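Local coordinates for BREX protein BrxA (Magnetospirillum magneticum, PDB 3BHW) that probably forms part of a type 1 BREX system that protects the bacterium against double-stranded DNA phage by blocking replication of the phage DNA, at residues A26-L30 / E31-E35; P118-P121 / R122-D126; G179-M182 / S183-E187. All blocks are in the same frame, centred on the assembly; numbering follows the deposited sequence.

Contact 1 (A26-L30 / E31-E35); sequences AGLLL and EGVTE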
loop_
_atom_site.group_PDB
_atom_site.type_symbol
_atom_site.label_atom_id
_atom_site.label_comp_id
_atom_site.label_asym_id
_atom_site.label_seq_id
_atom_site.Cartn_x
_atom_site.Cartn_y
_atom_site.Cartn_z
ATOM N N ALA A 26 -12.420 2.524 6.335
ATOM C CA ALA A 26 -12.354 1.512 7.394
ATOM C C ALA A 26 -13.546 1.593 8.351
ATOM O O ALA A 26 -14.078 0.558 8.763
ATOM C CB ALA A 26 -11.045 1.618 8.159
ATOM N N GLY A 27 -13.988 2.807 8.692
ATOM C CA GLY A 27 -15.244 2.988 9.434
ATOM C C GLY A 27 -16.444 2.354 8.752
ATOM O O GLY A 27 -17.219 1.638 9.387
ATOM N N LEU A 28 -16.585 2.629 7.460
ATOM C CA LEU A 28 -17.685 2.104 6.673
ATOM C C LEU A 28 -17.619 0.604 6.591
ATOM O O LEU A 28 -18.658 -0.065 6.555
ATOM C CB LEU A 28 -17.681 2.687 5.268
ATOM C CG LEU A 28 -18.266 4.096 5.172
ATOM C CD1 LEU A 28 -17.728 4.784 3.927
ATOM C CD2 LEU A 28 -19.781 4.008 5.144
ATOM N N LEU A 29 -16.400 0.061 6.535
ATOM C CA LEU A 29 -16.255 -1.394 6.499
ATOM C C LEU A 29 -16.689 -1.992 7.845
ATOM O O LEU A 29 -17.349 -3.035 7.892
ATOM C CB LEU A 29 -14.829 -1.809 6.129
ATOM C CG LEU A 29 -14.545 -1.594 4.625
ATOM C CD1 LEU A 29 -13.050 -1.745 4.303
ATOM C CD2 LEU A 29 -15.377 -2.533 3.780
ATOM N N LEU A 30 -16.341 -1.309 8.941
ATOM C CA LEU A 30 -16.675 -1.792 10.276
ATOM C C LEU A 30 -18.151 -1.612 10.623
ATOM O O LEU A 30 -18.686 -2.355 11.444
ATOM C CB LEU A 30 -15.805 -1.112 11.327
ATOM C CG LEU A 30 -14.346 -1.566 11.302
ATOM C CD1 LEU A 30 -13.394 -0.603 12.075
ATOM C CD2 LEU A 30 -14.243 -3.035 11.747
ATOM N N GLU A 31 -18.815 -0.620 10.018
ATOM C CA GLU A 31 -20.250 -0.407 10.289
ATOM C C GLU A 31 -21.077 -1.436 9.563
ATOM O O GLU A 31 -21.992 -2.044 10.134
ATOM C CB GLU A 31 -20.708 1.031 9.965
ATOM C CG GLU A 31 -21.047 1.358 8.514
ATOM C CD GLU A 31 -21.548 2.807 8.355
ATOM O OE1 GLU A 31 -20.751 3.760 8.546
ATOM O OE2 GLU A 31 -22.746 2.996 8.059
ATOM N N GLY A 32 -20.738 -1.626 8.294
ATOM C CA GLY A 32 -21.361 -2.613 7.456
ATOM C C GLY A 32 -22.417 -1.881 6.654
ATOM O O GLY A 32 -23.432 -1.457 7.208
ATOM N N VAL A 33 -22.166 -1.710 5.357
ATOM C CA VAL A 33 -23.191 -1.159 4.451
ATOM C C VAL A 33 -23.359 -2.009 3.200
ATOM O O VAL A 33 -22.461 -2.773 2.827
ATOM C CB VAL A 33 -22.973 0.307 4.060
ATOM C CG1 VAL A 33 -23.134 1.237 5.263
ATOM C CG2 VAL A 33 -21.613 0.525 3.385
ATOM N N THR A 34 -24.533 -1.926 2.574
ATOM C CA THR A 34 -24.726 -2.625 1.294
ATOM C C THR A 34 -23.860 -1.942 0.230
ATOM O O THR A 34 -23.459 -0.798 0.431
ATOM C CB THR A 34 -26.172 -2.597 0.819
ATOM O OG1 THR A 34 -26.561 -1.244 0.545
ATOM C CG2 THR A 34 -27.133 -3.191 1.860
ATOM N N GLU A 35 -23.597 -2.626 -0.885
ATOM C CA GLU A 35 -22.743 -2.075 -1.949
ATOM C C GLU A 35 -23.326 -0.784 -2.507
ATOM O O GLU A 35 -22.608 0.166 -2.775
ATOM C CB GLU A 35 -22.557 -3.031 -3.119
ATOM C CG GLU A 35 -23.748 -3.888 -3.499
ATOM C CD GLU A 35 -23.621 -5.287 -2.953
ATOM O OE1 GLU A 35 -22.788 -5.487 -2.022
ATOM O OE2 GLU A 35 -24.353 -6.178 -3.444
HETATM O O HOH W 1 -19.551 -2.655 4.697
#

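Contact 2 (P118-P121 / R122-D126); sequences PDLP and RKMWD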
loop_
_atom_site.group_PDB
_atom_site.type_symbol
_atom_site.label_atom_id
_atom_site.label_comp_id
_atom_site.label_asym_id
_atom_site.label_seq_id
_atom_site.Cartn_x
_atom_site.Cartn_y
_atom_site.Cartn_z
ATOM N N PRO A 118 22.118 3.180 2.250
ATOM C CA PRO A 118 21.243 2.696 1.207
ATOM C C PRO A 118 20.466 3.854 0.568
ATOM O O PRO A 118 20.070 4.817 1.254
ATOM C CB PRO A 118 20.302 1.753 1.945
ATOM C CG PRO A 118 20.977 1.389 3.209
ATOM C CD PRO A 118 21.858 2.538 3.553
ATOM N N ASP A 119 20.288 3.761 -0.746
ATOM C CA ASP A 119 19.401 4.655 -1.467
ATOM C C ASP A 119 18.502 3.902 -2.435
ATOM O O ASP A 119 18.669 2.673 -2.669
ATOM C CB ASP A 119 20.204 5.762 -2.171
ATOM C CG ASP A 119 21.203 5.241 -3.183
ATOM O OD1 ASP A 119 21.068 4.127 -3.704
ATOM O OD2 ASP A 119 22.140 6.006 -3.504
ATOM N N LEU A 120 17.545 4.637 -3.005
ATOM C CA LEU A 120 16.632 4.037 -3.963
ATOM C C LEU A 120 16.354 5.031 -5.082
ATOM O O LEU A 120 15.266 5.552 -5.197
ATOM C CB LEU A 120 15.339 3.627 -3.239
ATOM C CG LEU A 120 14.394 2.660 -3.968
ATOM C CD1 LEU A 120 15.042 1.275 -4.068
ATOM C CD2 LEU A 120 13.032 2.561 -3.277
ATOM N N PRO A 121 17.369 5.333 -5.906
ATOM C CA PRO A 121 17.126 6.292 -6.973
ATOM C C PRO A 121 16.142 5.746 -7.999
ATOM O O PRO A 121 16.000 4.521 -8.108
ATOM C CB PRO A 121 18.528 6.493 -7.569
ATOM C CG PRO A 121 19.248 5.307 -7.248
ATOM C CD PRO A 121 18.767 4.891 -5.895
ATOM N N ARG A 122 15.467 6.653 -8.712
ATOM C CA ARG A 122 14.442 6.287 -9.701
ATOM C C ARG A 122 14.859 5.299 -10.785
ATOM O O ARG A 122 14.046 4.486 -11.203
ATOM C CB ARG A 122 13.789 7.527 -10.299
ATOM C CG ARG A 122 13.059 8.349 -9.262
ATOM C CD ARG A 122 11.545 8.082 -9.250
ATOM N NE ARG A 122 10.844 9.067 -8.409
ATOM C CZ ARG A 122 9.599 9.483 -8.623
ATOM N NH1 ARG A 122 8.912 9.008 -9.655
ATOM N NH2 ARG A 122 9.039 10.380 -7.816
ATOM N N LYS A 123 16.121 5.319 -11.227
ATOM C CA LYS A 123 16.586 4.305 -12.199
ATOM C C LYS A 123 16.316 2.868 -11.710
ATOM O O LYS A 123 16.151 1.962 -12.525
ATOM C CB LYS A 123 18.078 4.433 -12.522
ATOM C CG LYS A 123 18.982 4.523 -11.285
ATOM C CD LYS A 123 20.178 3.583 -11.326
ATOM C CE LYS A 123 21.443 4.319 -11.771
ATOM N NZ LYS A 123 21.690 4.206 -13.230
ATOM N N MET A 124 16.283 2.679 -10.388
ATOM C CA MET A 124 16.036 1.357 -9.770
ATOM C C MET A 124 14.596 0.920 -9.973
ATOM O O MET A 124 14.325 -0.262 -10.148
ATOM C CB MET A 124 16.394 1.391 -8.276
ATOM C CG MET A 124 17.807 1.856 -8.072
ATOM S SD MET A 124 18.551 0.904 -6.772
ATOM C CE MET A 124 19.006 -0.614 -7.647
ATOM N N TRP A 125 13.680 1.885 -9.921
ATOM C CA TRP A 125 12.290 1.603 -10.241
ATOM C C TRP A 125 12.142 1.286 -11.722
ATOM O O TRP A 125 11.513 0.322 -12.060
ATOM C CB TRP A 125 11.372 2.748 -9.843
ATOM C CG TRP A 125 10.001 2.568 -10.343
ATOM C CD1 TRP A 125 9.474 3.156 -11.446
ATOM C CD2 TRP A 125 8.972 1.705 -9.819
ATOM N NE1 TRP A 125 8.177 2.737 -11.641
ATOM C CE2 TRP A 125 7.839 1.860 -10.647
ATOM C CE3 TRP A 125 8.882 0.848 -8.720
ATOM C CZ2 TRP A 125 6.660 1.178 -10.428
ATOM C CZ3 TRP A 125 7.665 0.175 -8.500
ATOM C CH2 TRP A 125 6.582 0.352 -9.357
ATOM N N ASP A 126 12.767 2.112 -12.562
ATOM C CA ASP A 126 12.782 1.935 -13.998
ATOM C C ASP A 126 13.232 0.539 -14.399
ATOM O O ASP A 126 12.574 -0.126 -15.192
ATOM C CB ASP A 126 13.752 2.957 -14.592
ATOM C CG ASP A 126 13.072 4.243 -14.988
ATOM O OD1 ASP A 126 11.997 4.576 -14.442
ATOM O OD2 ASP A 126 13.637 4.938 -15.861
#

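Contact 3 (G179-M182 / S183-E187); sequences GEVM and SYLRE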
loop_
_atom_site.group_PDB
_atom_site.type_symbol
_atom_site.label_atom_id
_atom_site.label_comp_id
_atom_site.label_asym_id
_atom_site.label_seq_id
_atom_site.Cartn_x
_atom_site.Cartn_y
_atom_site.Cartn_z
ATOM N N GLY A 179 4.353 -3.642 16.456
ATOM C CA GLY A 179 4.089 -4.976 16.935
ATOM C C GLY A 179 2.633 -5.334 16.749
ATOM O O GLY A 179 2.322 -6.486 16.500
ATOM N N GLU A 180 1.738 -4.352 16.848
ATOM C CA GLU A 180 0.303 -4.579 16.649
ATOM C C GLU A 180 0.020 -5.000 15.201
ATOM O O GLU A 180 -0.750 -5.892 14.936
ATOM C CB GLU A 180 -0.430 -3.291 16.904
ATOM C CG GLU A 180 -1.824 -3.439 17.430
ATOM C CD GLU A 180 -2.287 -2.140 18.021
ATOM O OE1 GLU A 180 -1.504 -1.545 18.794
ATOM O OE2 GLU A 180 -3.411 -1.706 17.698
ATOM N N VAL A 181 0.683 -4.356 14.259
ATOM C CA VAL A 181 0.449 -4.722 12.876
ATOM C C VAL A 181 1.039 -6.094 12.593
ATOM O O VAL A 181 0.383 -6.957 11.968
ATOM C CB VAL A 181 1.049 -3.647 11.977
ATOM C CG1 VAL A 181 1.210 -4.202 10.535
ATOM C CG2 VAL A 181 0.145 -2.378 12.070
ATOM N N MET A 182 2.264 -6.303 13.064
ATOM C CA MET A 182 2.944 -7.584 12.823
ATOM C C MET A 182 2.187 -8.781 13.434
ATOM O O MET A 182 2.187 -9.867 12.840
ATOM C CB MET A 182 4.421 -7.575 13.274
ATOM C CG MET A 182 5.356 -6.599 12.548
ATOM S SD MET A 182 5.418 -6.772 10.693
ATOM C CE MET A 182 5.682 -8.550 10.626
ATOM N N SER A 183 1.591 -8.578 14.617
ATOM C CA SER A 183 0.832 -9.628 15.292
ATOM C C SER A 183 -0.380 -9.988 14.432
ATOM O O SER A 183 -0.679 -11.182 14.234
ATOM C CB SER A 183 0.471 -9.208 16.745
ATOM O OG SER A 183 -0.300 -10.177 17.456
ATOM N N TYR A 184 -1.067 -8.974 13.910
ATOM C CA TYR A 184 -2.197 -9.230 13.029
ATOM C C TYR A 184 -1.790 -10.065 11.802
ATOM O O TYR A 184 -2.426 -11.059 11.501
ATOM C CB TYR A 184 -2.908 -7.917 12.583
ATOM C CG TYR A 184 -3.957 -8.168 11.515
ATOM C CD1 TYR A 184 -5.291 -8.463 11.850
ATOM C CD2 TYR A 184 -3.598 -8.243 10.163
ATOM C CE1 TYR A 184 -6.244 -8.766 10.877
ATOM C CE2 TYR A 184 -4.557 -8.535 9.164
ATOM C CZ TYR A 184 -5.876 -8.803 9.550
ATOM O OH TYR A 184 -6.813 -9.098 8.594
ATOM N N LEU A 185 -0.674 -9.678 11.186
ATOM C CA LEU A 185 -0.161 -10.359 9.987
ATOM C C LEU A 185 0.235 -11.810 10.223
ATOM O O LEU A 185 -0.082 -12.657 9.392
ATOM C CB LEU A 185 0.992 -9.578 9.362
ATOM C CG LEU A 185 0.688 -8.232 8.686
ATOM C CD1 LEU A 185 2.020 -7.597 8.303
ATOM C CD2 LEU A 185 -0.331 -8.297 7.459
ATOM N N ARG A 186 0.926 -12.075 11.341
ATOM C CA ARG A 186 1.325 -13.446 11.731
ATOM C C ARG A 186 0.069 -14.258 11.978
ATOM O O ARG A 186 -0.095 -15.363 11.420
ATOM C CB ARG A 186 2.261 -13.451 12.946
ATOM C CG ARG A 186 3.602 -12.778 12.637
ATOM C CD ARG A 186 4.741 -13.246 13.491
ATOM N NE ARG A 186 5.872 -12.337 13.339
ATOM C CZ ARG A 186 5.988 -11.195 14.011
ATOM N NH1 ARG A 186 5.049 -10.838 14.892
ATOM N NH2 ARG A 186 7.038 -10.414 13.809
ATOM N N GLU A 187 -0.834 -13.705 12.791
ATOM C CA GLU A 187 -2.040 -14.433 13.199
ATOM C C GLU A 187 -2.964 -14.769 12.026
ATOM O O GLU A 187 -3.714 -15.747 12.083
ATOM C CB GLU A 187 -2.777 -13.684 14.318
ATOM C CG GLU A 187 -1.929 -13.593 15.616
ATOM C CD GLU A 187 -2.562 -12.730 16.706
ATOM O OE1 GLU A 187 -3.780 -12.423 16.609
ATOM O OE2 GLU A 187 -1.846 -12.393 17.680
#

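Contact 1 (A26-L30 / E31-E35)
The carboxylate of Glu-31 has methyl groups of Leu-28 and Val-33 against the same face. CD2 of Leu-28 sits over it on the OE1 side, 3.5 Å from that oxygen, and Val-33 CG1 lies at 3.3 Å from Glu-31 OE2. The side chains of Leu-28 and Glu-31 run alongside one another in the same direction. Chi1 of Glu-31 is 83°, which places CG between the backbone N and the carbonyl carbon and presses it against Leu-28 O at 3.4 Å; beyond CG the chain is extended and passes along Leu-28. Here helix 19-31 ends. Its last turn is closed by Glu-31 N to Gly-27 O (2.8 Å) and Gly-32 N to Leu-28 O (3.1 Å), and Gly-32, with a positive phi of 98° that suits glycine, leads the chain out of the helix. A water carries the link one residue further: it accepts from Val-33 N at 2.9 Å and donates weakly to Leu-28 O. Leu-28 CD2 and Val-33 CG2 touch across the turn at 4.3 Å, and Trp-38 of helix 35-43 packs on both side chains. That helix follows directly, with Thr-34 as N-cap through OG1 to Gln-37 N.

Contact 2 (P118-P121 / R122-D126)
Pro-121 and Met-124 meet where the loop enters helix 122-135. The proline ring offers CG to Met-124 CG at 3.8 Å and CD to the sulfur, SD, at 4.1 Å, and the methionine chain crosses the ring obliquely. The carbonyl of Pro-121 works on the same partner: its O accepts from Met-124 N at 2.9 Å, with the N-H pointing fairly straight at it (151°), although the donor stands above the carbonyl plane. This is an i to i+3 bond, of the kind that opens the first turn at the entry to a helix. Met-124 CB and CG also come close to this oxygen, CG at 3.2 Å. With chi1 at -55°, CG of Met-124 is set beside its own backbone N, and that is how the bonded nitrogen and the start of the side chain come to share one oxygen. Lys-123 adds a lighter touch, its CG lying 4.1 Å from Pro-121 CG before the chain bends off. From one residue further back, Leu-120 brings CD1 to within 4.4 Å of Met-124 CB, extending the apolar patch toward the interior.

In the next shell, the first helical turn is continued by Asp-126 N to Arg-122 O (3.0 Å). Arg-122 is held at its polar end by a salt bridge to Asp-152, a hydrogen bond from NE to Tyr-170 OH and a cation-pi contact with Tyr-155, whose OH also bonds Leu-120 O. Backbone bonds of Pro-118 with Leu-172 and of Leu-120 with Tyr-170 tie the incoming loop to the chain at those two residues. The junction packs against both helix 99-112, through Leu-120 and Met-124, and helix 145-161, through Leu-120, Arg-122 and Trp-125.

Contact 3 (G179-M182 / S183-E187)
Three successive torsions near -60° (chi1 -63°, chi2 -56°, chi3 -50°) curl the side chain of Met-182 round to Arg-186, one helical turn later, and lay its CE over one face of the guanidinium. Arg-186, by contrast, is extended from CG to NE and reaches back across the methionine. CE stands 3.9 Å from Arg-186 NH2, and Met-182 CB approaches the same face at 3.7 Å from NH1. One face of the charged group thus lies on the methionine's CB and its methyl CE, while Arg-186 CG rests against Met-182 O at 3.2 Å.

On the inward side Leu-185 meets Val-181 and Met-182, four and three residues earlier. Val-181 and Leu-185 lie alongside, pointing the same way, with CG1 of the valine 4.1 Å from CD1 of the leucine; the same CD1 meets Met-182 SD at 4.2 Å. These i to i+3 and i to i+4 pairings follow from regular alpha-helical backbone bonds. Leu-185 N to Val-181 O, at 3.0 Å, lies in the carbonyl plane, and Arg-186 N to Met-182 O is of the same length. Ser-183 N bonds Gly-179 O in the turn before, and CB of Ser-183 packs on that oxygen at 3.3 Å.

Helix 179-187 is amphipathic and uses its buried side against two helices. Val-181 packs on Met-77 and Tyr-184 on Leu-74, both of helix 72-80, and Tyr-184 OH bonds the backbone N of Gly-71 just ahead of that helix. Leu-185, Met-182 and Arg-186 instead face helix 191-197, at Val-193, Ile-194 and Ile-197.

In the fold
The contacts follow one another along a single, mainly helical chain without strands, all in the part of it that defines the BrxA family. Contact 1 marks the exit from helix 19-31, contact 2 the entry into helix 122-135, and contact 3 lies within helix 179-187. Contacts 1 and 2 are on opposite sides of the chain's centre, their centres 38 Å apart; contact 3 is 23 Å from contact 1 and 29 Å from contact 2, centre to centre, and none touches another. Helix 72-80 links contacts 1 and 3, since side chains of both pack on it. Contact 2 instead belongs with helices 99-112 and 145-161. They are separate local elements of the helical fold, two helix ends and one short helix, rather than one site.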